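Local coordinates for protein mitomycin biosynthesis 6-O-methyltransferase (Streptomyces lavendulae, PDB 3GWZ) that transfers the methyl group of S-adenosyl-L-methionine to the quinone hydroxyl of 6-demethylmitomycins A and B during mitomycin biosynthesis, at residues A[93-97]-A[98-102]. Residues are numbered along the deposited sequence; the frame is centred on the assembly and turned at random. Where two conformers were deposited one is given.
Sequences RLLAT and VGVFD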
loop_
_atom_site.group_PDB
_atom_site.type_symbol
_atom_site.label_atom_id
_atom_site.label_comp_id
_atom_site.label_asym_id
_atom_site.label_seq_id
_atom_site.Cartn_x
_atom_site.Cartn_y
_atom_site.Cartn_z
ATOM N N ARG A 93 -16.844 7.789 15.484
ATOM C CA ARG A 93 -17.165 7.513 16.885
ATOM C C ARG A 93 -17.967 6.228 16.995
ATOM O O ARG A 93 -17.683 5.378 17.831
ATOM C CB ARG A 93 -17.992 8.643 17.502
ATOM C CG ARG A 93 -17.249 9.924 17.775
ATOM C CD ARG A 93 -18.010 10.749 18.809
ATOM N NE ARG A 93 -19.456 10.550 18.721
ATOM C CZ ARG A 93 -20.283 11.363 18.069
ATOM N NH1 ARG A 93 -19.802 12.438 17.447
ATOM N NH2 ARG A 93 -21.584 11.111 18.043
ATOM N N LEU A 94 -18.983 6.102 16.150
ATOM C CA LEU A 94 -19.836 4.921 16.164
ATOM C C LEU A 94 -19.042 3.664 15.856
ATOM O O LEU A 94 -19.146 2.662 16.563
ATOM C CB LEU A 94 -20.988 5.072 15.170
ATOM C CG LEU A 94 -21.829 3.820 14.927
ATOM C CD1 LEU A 94 -22.591 3.386 16.190
ATOM C CD2 LEU A 94 -22.803 4.106 13.796
ATOM N N LEU A 95 -18.255 3.707 14.789
ATOM C CA LEU A 95 -17.471 2.549 14.406
ATOM C C LEU A 95 -16.525 2.129 15.533
ATOM O O LEU A 95 -16.429 0.952 15.862
ATOM C CB LEU A 95 -16.698 2.833 13.113
ATOM C CG LEU A 95 -17.540 2.777 11.828
ATOM C CD1 LEU A 95 -16.754 3.351 10.659
ATOM C CD2 LEU A 95 -17.990 1.342 11.518
ATOM N N ALA A 96 -15.835 3.095 16.126
ATOM C CA ALA A 96 -14.907 2.791 17.216
ATOM C C ALA A 96 -15.638 2.130 18.385
ATOM O O ALA A 96 -15.113 1.220 19.023
ATOM C CB ALA A 96 -14.190 4.062 17.670
ATOM N N THR A 97 -16.858 2.589 18.646
ATOM C CA THR A 97 -17.701 2.041 19.703
ATOM C C THR A 97 -18.016 0.562 19.470
ATOM O O THR A 97 -18.217 -0.199 20.421
ATOM C CB THR A 97 -19.013 2.857 19.850
ATOM O OG1 THR A 97 -18.684 4.208 20.202
ATOM C CG2 THR A 97 -19.881 2.297 20.950
ATOM N N VAL A 98 -18.062 0.145 18.209
ATOM C CA VAL A 98 -18.331 -1.262 17.936
ATOM C C VAL A 98 -17.069 -2.013 17.512
ATOM O O VAL A 98 -17.149 -3.118 16.965
ATOM C CB VAL A 98 -19.472 -1.461 16.909
ATOM C CG1 VAL A 98 -20.779 -0.882 17.455
ATOM C CG2 VAL A 98 -19.111 -0.841 15.575
ATOM N N GLY A 99 -15.908 -1.418 17.771
ATOM C CA GLY A 99 -14.647 -2.138 17.624
ATOM C C GLY A 99 -13.845 -1.873 16.355
ATOM O O GLY A 99 -12.747 -2.408 16.189
ATOM N N VAL A 100 -14.379 -1.054 15.456
ATOM C CA VAL A 100 -13.703 -0.785 14.188
ATOM C C VAL A 100 -13.046 0.591 14.234
ATOM O O VAL A 100 -13.734 1.602 14.371
ATOM C CB VAL A 100 -14.695 -0.851 13.007
ATOM C CG1 VAL A 100 -13.985 -0.548 11.687
ATOM C CG2 VAL A 100 -15.352 -2.214 12.960
ATOM N N PHE A 101 -11.716 0.614 14.093
ATOM C CA PHE A 101 -10.887 1.780 14.417
ATOM C C PHE A 101 -10.869 1.975 15.935
ATOM O O PHE A 101 -11.788 1.549 16.628
ATOM C CB PHE A 101 -11.384 3.080 13.766
ATOM C CG PHE A 101 -11.485 3.032 12.264
ATOM C CD1 PHE A 101 -12.727 3.086 11.641
ATOM C CD2 PHE A 101 -10.349 2.967 11.477
ATOM C CE1 PHE A 101 -12.840 3.055 10.271
ATOM C CE2 PHE A 101 -10.448 2.939 10.099
ATOM C CZ PHE A 101 -11.700 2.980 9.489
ATOM N N ASP A 102 -9.822 2.623 16.439
ATOM C CA ASP A 102 -9.761 3.044 17.840
ATOM C C ASP A 102 -10.001 4.550 17.929
ATOM O O ASP A 102 -9.448 5.327 17.149
ATOM C CB ASP A 102 -8.385 2.730 18.453
ATOM C CG ASP A 102 -8.234 1.273 18.882
ATOM O OD1 ASP A 102 -9.255 0.568 19.057
ATOM O OD2 ASP A 102 -7.074 0.833 19.055
HETATM O O HOH W 1 -12.529 0.624 19.120
#
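Leu95 meets the Phe101 ring at its edge, in the ring plane, with methyl CD1 lying 3.9 Å from CE1 of Phe101. The two side chains run side by side, next to a Schellman motif that ends helix 85-97 and turns the chain toward strand 102-103 of the dimerisation domain. Around the ring pack Val63, Pro64, Leu67, Gln112 and Ser116, while Leu95 also rests on Ala54, Ile55 and Ala58, joining the turn to helix 32-61.

The motif shows how a helix end gives carbonyls of its last turn new donors. The defining 6→1 bond runs from Val100 N to Leu95 O (2.9 Å), and nested inside it is the 5→2 bond from Gly99 N to Ala96 O. Gly99 takes the positive phi (101°) that reverses the chain, as is usual for the C-prime glycine of this motif. Leu95 O also accepts from Val98 N, the two donors arriving from opposite faces of its carbonyl plane. Val98 sets CG1 beside its backbone N (chi1 -62°), which leaves CG2 between N and the carbonyl carbon, 3.2 Å from Leu95 O. The residue before, Thr97, keeps OG1 beside its own N, and both donate to Arg93 O one turn back, from opposite faces of its plane. Past the glycine, Phe101 O comes back to Ala96, 3.4 Å from its CA in a CA-H...O contact. A water bridges the same carbonyl to the helix end, hydrogen-bonded to Ala96 O at 2.7 Å and to Phe101 O at 2.8 Å.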